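Extracellular matrix-binding protein EbhA (Staphylococcus aureus, PDB 2DGJ) probably serves as a cell wall-associated adhesin that binds the host extracellular matrix, this piece being part of its rod of linked three-helix bundles. Local coordinates at residues R85-L88 and G89-N92; A151-S154 and K155-Y159. All coordinates share one frame; numbering follows the deposited sequence.

Interaction 1: residues R85-L88 and G89-N92; sequences RQNL and GTLN. With ACY (acetic acid), chain D.
Thr90 folds back on the last turn of helix 73-88 and takes hold of Asn87 O twice. Its hydroxyl OG1 donates to Asn87 O at 2.6 Å, arriving in the carbonyl plane on a lone pair. Its own amide, Thr90 N, reaches Asn87 O at 2.9 Å from well above that plane, so two donors grip the one oxygen. The torsion that allows this sets OG1 between the backbone N and the carbonyl carbon (chi1 65°), with the methyl CG2 left over Gln86 O.

Two further backbone bonds follow. Gly89 N donates to Arg85 O at 3.2 Å and ends the helix; Leu91 N then bonds Leu88 O at 3.2 Å, closing a type I beta turn from Leu88 to Leu91.

The apolar contact is narrow. Leu88 and Leu91 cross at about a right angle, with Leu88 CD1 3.8 Å from Leu91 CD2, while Leu91 CD1 lies 4.0 Å from Asn87 ND2, an amide nitrogen weakly bonded to Asn123 OD1. Both leucines are buried: Leu88 packs on Leu102 and Ile106 of helix 96-108, and Leu91 on Ala122 of helix 112-135.

The charged end belongs to Arg85, whose chain runs extended from CG to NE. Its NH2 bonds Asn107 OD1. A weaker bond, 3.2 Å from Arg85 NH2, goes to OXT of a bound acetic acid, this oxygen lying near the guanidinium plane at its edge; the molecule, probably from the crystallisation liquor, also bonds Lys81. Arg99 bonds Leu91 O and, weakly, Leu88 O, tying the turn to the next helix.

The whole is a helix C-terminus running into a type I turn, in the loop between helices 73-88 and 96-108, within the GA-module range of this rod of three-helix bundles.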
loop_
_atom_site.group_PDB
_atom_site.type_symbol
_atom_site.label_atom_id
_atom_site.label_comp_id
_atom_site.label_asym_id
_atom_site.label_seq_id
_atom_site.Cartn_x
_atom_site.Cartn_y
_atom_site.Cartn_z
ATOM N N ARG A 85 13.091 -9.279 -2.486
ATOM C CA ARG A 85 13.898 -10.301 -3.133
ATOM C C ARG A 85 13.419 -11.682 -2.707
ATOM O O ARG A 85 13.347 -12.601 -3.516
ATOM C CB ARG A 85 15.379 -10.123 -2.782
ATOM C CG ARG A 85 15.964 -8.768 -3.179
ATOM C CD ARG A 85 17.488 -8.820 -3.251
ATOM N NE ARG A 85 18.066 -7.503 -3.509
ATOM C CZ ARG A 85 18.304 -6.592 -2.570
ATOM N NH1 ARG A 85 18.020 -6.842 -1.298
ATOM N NH2 ARG A 85 18.791 -5.407 -2.911
ATOM N N GLN A 86 13.072 -11.812 -1.433
ATOM C CA GLN A 86 12.587 -13.074 -0.895
ATOM C C GLN A 86 11.293 -13.454 -1.601
ATOM O O GLN A 86 11.118 -14.600 -2.012
ATOM C CB GLN A 86 12.347 -12.954 0.614
ATOM C CG GLN A 86 11.743 -14.193 1.255
ATOM C CD GLN A 86 12.529 -15.455 0.954
ATOM O OE1 GLN A 86 13.758 -15.480 1.056
ATOM N NE2 GLN A 86 11.820 -16.518 0.591
ATOM N N ASN A 87 10.396 -12.481 -1.742
ATOM C CA ASN A 87 9.116 -12.704 -2.404
ATOM C C ASN A 87 9.310 -13.005 -3.887
ATOM O O ASN A 87 8.673 -13.898 -4.436
ATOM C CB ASN A 87 8.227 -11.469 -2.264
ATOM C CG ASN A 87 6.859 -11.667 -2.891
ATOM O OD1 ASN A 87 5.971 -12.274 -2.296
ATOM N ND2 ASN A 87 6.686 -11.168 -4.109
ATOM N N LEU A 88 10.187 -12.251 -4.539
ATOM C CA LEU A 88 10.458 -12.439 -5.961
ATOM C C LEU A 88 10.849 -13.876 -6.296
ATOM O O LEU A 88 10.462 -14.415 -7.339
ATOM C CB LEU A 88 11.576 -11.489 -6.401
ATOM C CG LEU A 88 12.017 -11.568 -7.864
ATOM C CD1 LEU A 88 10.856 -11.206 -8.764
ATOM C CD2 LEU A 88 13.182 -10.624 -8.102
ATOM N N GLY A 89 11.616 -14.497 -5.405
ATOM C CA GLY A 89 12.059 -15.859 -5.635
ATOM C C GLY A 89 10.979 -16.920 -5.539
ATOM O O GLY A 89 11.231 -18.079 -5.861
ATOM N N THR A 90 9.784 -16.537 -5.104
ATOM C CA THR A 90 8.679 -17.488 -4.978
ATOM C C THR A 90 7.752 -17.453 -6.188
ATOM O O THR A 90 6.801 -18.233 -6.277
ATOM C CB THR A 90 7.849 -17.220 -3.708
ATOM O OG1 THR A 90 7.215 -15.939 -3.808
ATOM C CG2 THR A 90 8.745 -17.238 -2.483
ATOM N N LEU A 91 8.031 -16.545 -7.117
ATOM C CA LEU A 91 7.240 -16.412 -8.337
ATOM C C LEU A 91 7.749 -17.429 -9.365
ATOM O O LEU A 91 8.762 -17.202 -10.026
ATOM C CB LEU A 91 7.362 -14.983 -8.879
ATOM C CG LEU A 91 6.558 -13.875 -8.181
ATOM C CD1 LEU A 91 6.320 -14.193 -6.708
ATOM C CD2 LEU A 91 7.303 -12.562 -8.338
ATOM N N ASN A 92 7.032 -18.544 -9.496
ATOM C CA ASN A 92 7.413 -19.625 -10.408
ATOM C C ASN A 92 6.971 -19.470 -11.865
ATOM O O ASN A 92 7.171 -20.380 -12.665
ATOM C CB ASN A 92 6.843 -20.958 -9.905
ATOM C CG ASN A 92 6.931 -21.112 -8.403
ATOM O OD1 ASN A 92 8.019 -21.120 -7.827
ATOM N ND2 ASN A 92 5.776 -21.249 -7.753
HETATM C C ACY D . 20.703 -2.570 -2.318
HETATM O O ACY D . 20.603 -1.373 -2.169
HETATM O OXT ACY D . 20.623 -3.387 -1.258
HETATM C CH3 ACY D . 20.918 -3.140 -3.696
#

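Interaction 2: residues A151-S154 and K155-Y159; sequences ADES and KRNAY
The backbone turns from an extended Ala151-Asp152 into the first turn of helix 153-170, with Asp152 at the N-cap position. Asp152 O accepts from Arg156 N at 2.9 Å and also takes a weak bond from Lys155 N. Glu153 O to Asn157 N and Ser154 O to Ala158 N, both 3.0 Å, continue the helical i to i+4 pattern.

Arg156 is the side chain that wraps back. Bent at chi3 (-54°), it lays one guanidinium face over Glu153 CA and brings NH1 to Ala151 O at its edge, in a bond that is weak and doubtful. Arg156 NH2 meets Glu153 CB at 3.4 Å, while the Glu153 carboxylate stays beyond salt-bridge range. Instead, one water spans Asn157 OD1, at 2.8 Å, and, weakly, Glu153 OE2.

Lys155 runs alongside Asp152, Lys155 CD lying 3.4 Å from Asp152 OD2, but its amine is too far for a salt bridge. The Asp152 side chain makes no capping bond; its carboxylate oxygens accept from Asn198 ND2 and Asn202 ND2. This is a helix N-terminus within the FIVAR range, its N-cap aspartate pinned to the loop 195-198 and helix 199-215.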
loop_
_atom_site.group_PDB
_atom_site.type_symbol
_atom_site.label_atom_id
_atom_site.label_comp_id
_atom_site.label_asym_id
_atom_site.label_seq_id
_atom_site.Cartn_x
_atom_site.Cartn_y
_atom_site.Cartn_z
ATOM N N ALA A 151 -12.557 -27.025 -37.407
ATOM C CA ALA A 151 -12.865 -25.609 -37.258
ATOM C C ALA A 151 -12.461 -24.920 -38.552
ATOM O O ALA A 151 -11.562 -25.400 -39.245
ATOM C CB ALA A 151 -12.081 -25.028 -36.090
ATOM N N ASP A 152 -13.119 -23.812 -38.890
ATOM C CA ASP A 152 -12.762 -23.087 -40.104
ATOM C C ASP A 152 -11.250 -22.854 -40.072
ATOM O O ASP A 152 -10.689 -22.506 -39.031
ATOM C CB ASP A 152 -13.498 -21.747 -40.168
ATOM C CG ASP A 152 -15.006 -21.908 -40.164
ATOM O OD1 ASP A 152 -15.505 -22.782 -40.903
ATOM O OD2 ASP A 152 -15.695 -21.163 -39.433
ATOM N N GLU A 153 -10.590 -23.048 -41.206
ATOM C CA GLU A 153 -9.148 -22.872 -41.272
ATOM C C GLU A 153 -8.649 -21.572 -40.650
ATOM O O GLU A 153 -7.618 -21.567 -39.981
ATOM C CB GLU A 153 -8.662 -22.969 -42.721
ATOM C CG GLU A 153 -7.213 -22.537 -42.898
ATOM C CD GLU A 153 -6.629 -22.936 -44.239
ATOM O OE1 GLU A 153 -7.345 -22.869 -45.262
ATOM O OE2 GLU A 153 -5.439 -23.312 -44.268
ATOM N N SER A 154 -9.366 -20.473 -40.870
ATOM C CA SER A 154 -8.945 -19.190 -40.315
ATOM C C SER A 154 -8.978 -19.248 -38.796
ATOM O O SER A 154 -8.130 -18.657 -38.127
ATOM C CB SER A 154 -9.849 -18.054 -40.798
ATOM O OG SER A 154 -11.072 -18.042 -40.084
ATOM N N LYS A 155 -9.967 -19.952 -38.255
ATOM C CA LYS A 155 -10.100 -20.101 -36.811
ATOM C C LYS A 155 -8.981 -20.983 -36.251
ATOM O O LYS A 155 -8.389 -20.663 -35.223
ATOM C CB LYS A 155 -11.463 -20.704 -36.470
ATOM C CG LYS A 155 -12.602 -19.698 -36.464
ATOM C CD LYS A 155 -13.953 -20.380 -36.582
ATOM C CE LYS A 155 -15.055 -19.560 -35.913
ATOM N NZ LYS A 155 -15.149 -18.156 -36.395
ATOM N N ARG A 156 -8.692 -22.091 -36.925
ATOM C CA ARG A 156 -7.630 -22.992 -36.477
ATOM C C ARG A 156 -6.299 -22.249 -36.451
ATOM O O ARG A 156 -5.491 -22.425 -35.537
ATOM C CB ARG A 156 -7.497 -24.201 -37.411
ATOM C CG ARG A 156 -8.700 -25.132 -37.458
ATOM C CD ARG A 156 -8.304 -26.467 -38.068
ATOM N NE ARG A 156 -7.666 -26.294 -39.367
ATOM C CZ ARG A 156 -8.316 -26.253 -40.524
ATOM N NH1 ARG A 156 -9.637 -26.372 -40.558
ATOM N NH2 ARG A 156 -7.641 -26.086 -41.652
ATOM N N ASN A 157 -6.079 -21.421 -37.468
ATOM C CA ASN A 157 -4.845 -20.654 -37.583
ATOM C C ASN A 157 -4.725 -19.601 -36.492
ATOM O O ASN A 157 -3.637 -19.360 -35.971
ATOM C CB ASN A 157 -4.768 -19.986 -38.961
ATOM C CG ASN A 157 -4.345 -20.952 -40.055
ATOM O OD1 ASN A 157 -4.388 -22.172 -39.875
ATOM N ND2 ASN A 157 -3.940 -20.408 -41.202
ATOM N N ALA A 158 -5.848 -18.979 -36.147
ATOM C CA ALA A 158 -5.854 -17.948 -35.119
ATOM C C ALA A 158 -5.473 -18.549 -33.774
ATOM O O ALA A 158 -4.763 -17.928 -32.987
ATOM C CB ALA A 158 -7.230 -17.297 -35.038
ATOM N N TYR A 159 -5.944 -19.764 -33.519
ATOM C CA TYR A 159 -5.654 -20.450 -32.268
ATOM C C TYR A 159 -4.183 -20.858 -32.198
ATOM O O TYR A 159 -3.511 -20.613 -31.199
ATOM C CB TYR A 159 -6.540 -21.691 -32.122
ATOM C CG TYR A 159 -6.257 -22.477 -30.857
ATOM C CD1 TYR A 159 -6.553 -21.940 -29.606
ATOM C CD2 TYR A 159 -5.665 -23.737 -30.911
ATOM C CE1 TYR A 159 -6.263 -22.640 -28.437
ATOM C CE2 TYR A 159 -5.372 -24.444 -29.753
ATOM C CZ TYR A 159 -5.672 -23.889 -28.518
ATOM O OH TYR A 159 -5.391 -24.584 -27.363
HETATM O O HOH W 1 -3.164 -23.647 -41.893
#

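From the N terminus, the chain first reaches interaction 1, where helix 73-88 ends and the loop toward helix 96-108 begins. After helices 96-108 and 112-135 and two short helices it enters interaction 2, at the start of helix 153-170. Each contact is local, between residues a few places apart, so neither encloses a long loop; they follow in series without crossing. The centres of interactions 1 and 2 lie about 38 Å apart, and the nearest atoms of interactions 1 and 2 about 20 Å apart. Residues 85-92 join helix 73-88 to helices 96-108 and 112-135 in the GA-module range, whereas residues 151-159 tie the start of helix 153-170, within the FIVAR range, to Asn198 and Asn202, later in the chain.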